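Local atomic coordinates of hypothetical protein PG1100 (Porphyromonas gingivalis, PDB entry 1ZBS), a protein that is uncharacterised but probably works as an N-acetylglucosamine kinase of the ASKHA superfamily, transferring phosphate from ATP to the sugar. Residues Ser214-Gln217 with Asn218-Asp222; Gly242-Ala245 with Phe246-Glu250. One frame throughout, in Å; residues are numbered along the deposited sequence.

Interaction 1: residues Ser214-Gln217 with Asn218-Asp222; sequences SLVQ and NSFDD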
loop_
_atom_site.group_PDB
_atom_site.type_symbol
_atom_site.label_atom_id
_atom_site.label_comp_id
_atom_site.label_asym_id
_atom_site.label_seq_id
_atom_site.Cartn_x
_atom_site.Cartn_y
_atom_site.Cartn_z
ATOM N N SER A 214 20.220 -4.852 -2.973
ATOM C CA SER A 214 19.564 -5.935 -2.265
ATOM C C SER A 214 18.052 -5.695 -2.207
ATOM O O SER A 214 17.265 -6.643 -2.177
ATOM C CB SER A 214 20.123 -6.085 -0.852
ATOM O OG SER A 214 19.684 -5.030 -0.018
ATOM N N LEU A 215 17.643 -4.427 -2.192
ATOM C CA LEU A 215 16.221 -4.101 -2.165
ATOM C C LEU A 215 15.561 -4.580 -3.464
ATOM O O LEU A 215 14.508 -5.220 -3.437
ATOM C CB LEU A 215 16.014 -2.593 -1.979
ATOM C CG LEU A 215 14.567 -2.071 -1.999
ATOM C CD1 LEU A 215 14.455 -0.792 -1.148
ATOM C CD2 LEU A 215 14.142 -1.798 -3.438
ATOM N N VAL A 216 16.185 -4.280 -4.599
ATOM C CA VAL A 216 15.647 -4.693 -5.894
ATOM C C VAL A 216 15.705 -6.207 -6.053
ATOM O O VAL A 216 14.784 -6.828 -6.585
ATOM C CB VAL A 216 16.420 -4.022 -7.044
ATOM C CG1 VAL A 216 15.937 -4.558 -8.385
ATOM C CG2 VAL A 216 16.206 -2.509 -6.977
ATOM N N GLN A 217 16.801 -6.781 -5.567
ATOM C CA GLN A 217 17.043 -8.212 -5.618
ATOM C C GLN A 217 16.004 -9.007 -4.821
ATOM O O GLN A 217 15.465 -10.003 -5.308
ATOM C CB GLN A 217 18.449 -8.490 -5.083
ATOM C CG GLN A 217 18.777 -9.942 -4.776
ATOM C CD GLN A 217 20.156 -10.090 -4.135
ATOM O OE1 GLN A 217 21.188 -10.045 -4.815
ATOM N NE2 GLN A 217 20.175 -10.244 -2.815
ATOM N N ASN A 218 15.719 -8.567 -3.601
ATOM C CA ASN A 218 14.759 -9.263 -2.764
ATOM C C ASN A 218 13.351 -9.186 -3.325
ATOM O O ASN A 218 12.558 -10.119 -3.177
ATOM C CB ASN A 218 14.779 -8.701 -1.345
ATOM C CG ASN A 218 16.124 -8.876 -0.685
ATOM O OD1 ASN A 218 16.870 -9.800 -1.016
ATOM N ND2 ASN A 218 16.442 -7.999 0.260
ATOM N N SER A 219 13.037 -8.079 -3.983
ATOM C CA SER A 219 11.716 -7.931 -4.552
ATOM C C SER A 219 11.546 -8.856 -5.753
ATOM O O SER A 219 10.497 -9.482 -5.915
ATOM C CB SER A 219 11.468 -6.484 -4.962
ATOM O OG SER A 219 10.082 -6.292 -5.201
ATOM N N PHE A 220 12.575 -8.942 -6.593
ATOM C CA PHE A 220 12.521 -9.818 -7.761
ATOM C C PHE A 220 12.430 -11.269 -7.296
ATOM O O PHE A 220 11.703 -12.071 -7.879
ATOM C CB PHE A 220 13.765 -9.651 -8.648
ATOM C CG PHE A 220 13.769 -8.390 -9.479
ATOM C CD1 PHE A 220 12.668 -7.536 -9.504
ATOM C CD2 PHE A 220 14.881 -8.070 -10.256
ATOM C CE1 PHE A 220 12.681 -6.376 -10.282
ATOM C CE2 PHE A 220 14.905 -6.918 -11.032
ATOM C CZ PHE A 220 13.796 -6.067 -11.050
ATOM N N ASP A 221 13.171 -11.607 -6.243
ATOM C CA ASP A 221 13.156 -12.970 -5.727
ATOM C C ASP A 221 11.739 -13.281 -5.237
ATOM O O ASP A 221 11.198 -14.355 -5.512
ATOM C CB ASP A 221 14.165 -13.122 -4.578
ATOM C CG ASP A 221 14.343 -14.569 -4.146
ATOM O OD1 ASP A 221 14.804 -15.390 -4.974
ATOM O OD2 ASP A 221 14.017 -14.890 -2.982
ATOM N N ASP A 222 11.157 -12.319 -4.526
ATOM C CA ASP A 222 9.808 -12.418 -3.992
ATOM C C ASP A 222 8.807 -12.655 -5.108
ATOM O O ASP A 222 7.850 -13.414 -4.950
ATOM C CB ASP A 222 9.417 -11.120 -3.282
ATOM C CG ASP A 222 9.328 -11.279 -1.791
ATOM O OD1 ASP A 222 10.309 -10.931 -1.096
ATOM O OD2 ASP A 222 8.272 -11.758 -1.314
#
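V216 and F220 sit one turn apart on the α-helix 210-229, and their side chains run side by side into the protein. The apolar contact is a CH-pi one: CG1 of V216 lies over the face of the F220 ring, 3.9 Å from its centroid and 21° off the normal. V216 holds CG1 anti to its backbone N (chi1 175°), which carries this methyl along the helix toward the aromatic ring. The carbonyl oxygen V216 O lies over the same face nearer the rim, 3.4 Å above the ring plane, so the ring is backed by its own helix.

The backbone supplies the hydrogen bonds, four successive i to i+4 links. N218 N to S214 O at 2.8 Å is the shortest, and S219 N to L215 O at 3.3 Å is the longest; F220 N to V216 O and D221 N to Q217 O complete the set.

Two polar side chains find their partners beyond the two segments: the buried S219 OG hydrogen-bonds G145 N, and D221 OD2 forms a salt bridge with R259. L215 and S219 pack on helix 147-159, while F220 packs on helix 249-258, so 210-229 joins these two helices.

On the more exposed flank the N218 amide folds back over the preceding turn, because CG stands beside the backbone N (chi1 -62°). Its ND2 comes within 2.9 Å of S214 O, but at too poor an angle for a hydrogen bond. The extended Q217 chain crosses N218 at a slant, and its NE2 stays 3.8 Å from N218 OD1, too far for a hydrogen bond.

Interaction 2: residues Gly242-Ala245 with Phe246-Glu250; sequences GSVA and FHYRE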
loop_
_atom_site.group_PDB
_atom_site.type_symbol
_atom_site.label_atom_id
_atom_site.label_comp_id
_atom_site.label_asym_id
_atom_site.label_seq_id
_atom_site.Cartn_x
_atom_site.Cartn_y
_atom_site.Cartn_z
ATOM N N GLY A 242 8.539 -5.742 -20.159
ATOM C CA GLY A 242 8.386 -4.594 -19.289
ATOM C C GLY A 242 9.599 -3.719 -19.045
ATOM O O GLY A 242 10.748 -4.164 -19.113
ATOM N N SER A 243 9.321 -2.456 -18.738
ATOM C CA SER A 243 10.360 -1.469 -18.480
ATOM C C SER A 243 11.273 -1.854 -17.323
ATOM O O SER A 243 12.486 -1.713 -17.419
ATOM C CB SER A 243 9.715 -0.101 -18.230
ATOM O OG SER A 243 8.608 -0.208 -17.338
ATOM N N VAL A 244 10.697 -2.354 -16.235
ATOM C CA VAL A 244 11.494 -2.757 -15.079
ATOM C C VAL A 244 12.316 -4.021 -15.339
ATOM O O VAL A 244 13.469 -4.125 -14.894
ATOM C CB VAL A 244 10.605 -2.988 -13.843
ATOM C CG1 VAL A 244 11.419 -3.623 -12.727
ATOM C CG2 VAL A 244 10.006 -1.653 -13.373
ATOM N N ALA A 245 11.726 -4.987 -16.046
ATOM C CA ALA A 245 12.436 -6.231 -16.361
ATOM C C ALA A 245 13.638 -5.887 -17.224
ATOM O O ALA A 245 14.725 -6.439 -17.050
ATOM C CB ALA A 245 11.521 -7.200 -17.108
ATOM N N PHE A 246 13.429 -4.966 -18.154
ATOM C CA PHE A 246 14.496 -4.543 -19.037
ATOM C C PHE A 246 15.543 -3.752 -18.253
ATOM O O PHE A 246 16.678 -4.200 -18.097
ATOM C CB PHE A 246 13.919 -3.695 -20.177
ATOM C CG PHE A 246 14.900 -3.420 -21.274
ATOM C CD1 PHE A 246 15.588 -4.470 -21.886
ATOM C CD2 PHE A 246 15.167 -2.112 -21.674
ATOM C CE1 PHE A 246 16.537 -4.222 -22.874
ATOM C CE2 PHE A 246 16.114 -1.849 -22.663
ATOM C CZ PHE A 246 16.802 -2.906 -23.264
ATOM N N HIS A 247 15.157 -2.593 -17.730
ATOM C CA HIS A 247 16.091 -1.757 -16.974
ATOM C C HIS A 247 16.858 -2.478 -15.864
ATOM O O HIS A 247 17.962 -2.061 -15.494
ATOM C CB HIS A 247 15.363 -0.534 -16.394
ATOM C CG HIS A 247 14.784 0.367 -17.441
ATOM N ND1 HIS A 247 15.437 0.648 -18.620
ATOM C CD2 HIS A 247 13.607 1.037 -17.496
ATOM C CE1 HIS A 247 14.689 1.449 -19.360
ATOM N NE2 HIS A 247 13.574 1.698 -18.700
ATOM N N TYR A 248 16.290 -3.554 -15.333
ATOM C CA TYR A 248 16.947 -4.294 -14.257
ATOM C C TYR A 248 17.327 -5.710 -14.693
ATOM O O TYR A 248 17.560 -6.589 -13.848
ATOM C CB TYR A 248 16.020 -4.360 -13.041
ATOM C CG TYR A 248 15.745 -3.010 -12.414
ATOM C CD1 TYR A 248 16.573 -2.502 -11.415
ATOM C CD2 TYR A 248 14.668 -2.232 -12.831
ATOM C CE1 TYR A 248 16.334 -1.255 -10.846
ATOM C CE2 TYR A 248 14.420 -0.983 -12.276
ATOM C CZ TYR A 248 15.254 -0.501 -11.280
ATOM O OH TYR A 248 14.997 0.722 -10.709
ATOM N N ARG A 249 17.397 -5.919 -16.008
ATOM C CA ARG A 249 17.730 -7.227 -16.569
ATOM C C ARG A 249 18.897 -7.924 -15.883
ATOM O O ARG A 249 18.794 -9.095 -15.535
ATOM C CB ARG A 249 17.986 -7.124 -18.086
ATOM C CG ARG A 249 19.031 -6.109 -18.527
ATOM C CD ARG A 249 19.260 -6.207 -20.038
ATOM N NE ARG A 249 20.185 -5.192 -20.526
ATOM C CZ ARG A 249 19.885 -3.903 -20.656
ATOM N NH1 ARG A 249 18.675 -3.464 -20.339
ATOM N NH2 ARG A 249 20.806 -3.041 -21.078
ATOM N N GLU A 250 19.998 -7.213 -15.677
ATOM C CA GLU A 250 21.149 -7.817 -15.021
ATOM C C GLU A 250 20.734 -8.433 -13.691
ATOM O O GLU A 250 20.974 -9.614 -13.444
ATOM C CB GLU A 250 22.247 -6.778 -14.760
ATOM C CG GLU A 250 22.976 -6.238 -15.994
ATOM C CD GLU A 250 22.094 -5.403 -16.915
ATOM O OE1 GLU A 250 21.178 -4.708 -16.412
ATOM O OE2 GLU A 250 22.332 -5.433 -18.148
#
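S243 O receives the N-H of H247 at 2.8 Å, the shortest of the three backbone bonds between 242-245 and 246-250. H247 carries CG beside its backbone N (chi1 -62°), which swings the imidazole back toward the same oxygen; the ring comes close at a slant, with CD2 3.0 Å from S243 O. F246 N bonds G242 O in the same i to i+4 manner, and Y248 N reaches V244 O with a more bent N-H angle of 137°. There the helix breaks: Y248 leaves helical backbone angles and stands at the N-cap of helix 249-258.

The apolar side of the turn is V244 CG1 against Y248 CD2, 3.5 Å apart. V244 O lies at the edge of the tyrosine ring, and the phenol OH is held by S200.

At the break, F246 O accepts R249 N at 2.8 Å and, weakly, R249 NH1. That same NH1 stands 3.3 Å above the centre of the F246 ring, while R249 also pairs with E250 by charge alone.

G242, with phi 121°, is the N-cap that turns strand 238-241 into the helix. A glycine-bearing strand-to-helix turn here is consistent with the adenosine motif of the ASKHA nucleotide-binding fold.

Overall arrangement
From the N terminus, interaction 1 comes first, within the first two thirds of helix 210-229; the chain then finishes that helix, runs up strand 238-241 and enters interaction 2, at the turn into helices 243-247 and 249-258. Neither contact closes a long loop, and they are in series, neither nested nor crossed. Their centres are 13 Å apart, yet they meet directly: F220 CE2 lies 3.4 Å from Y248 CB, and F220 CZ packs on V244 CG1. Helix 210-229 is thereby fastened to the helical link that leaves strand 238-241 and leads to the parallel strand 263-267, a beta-alpha-beta crossover of the second five-stranded sheet.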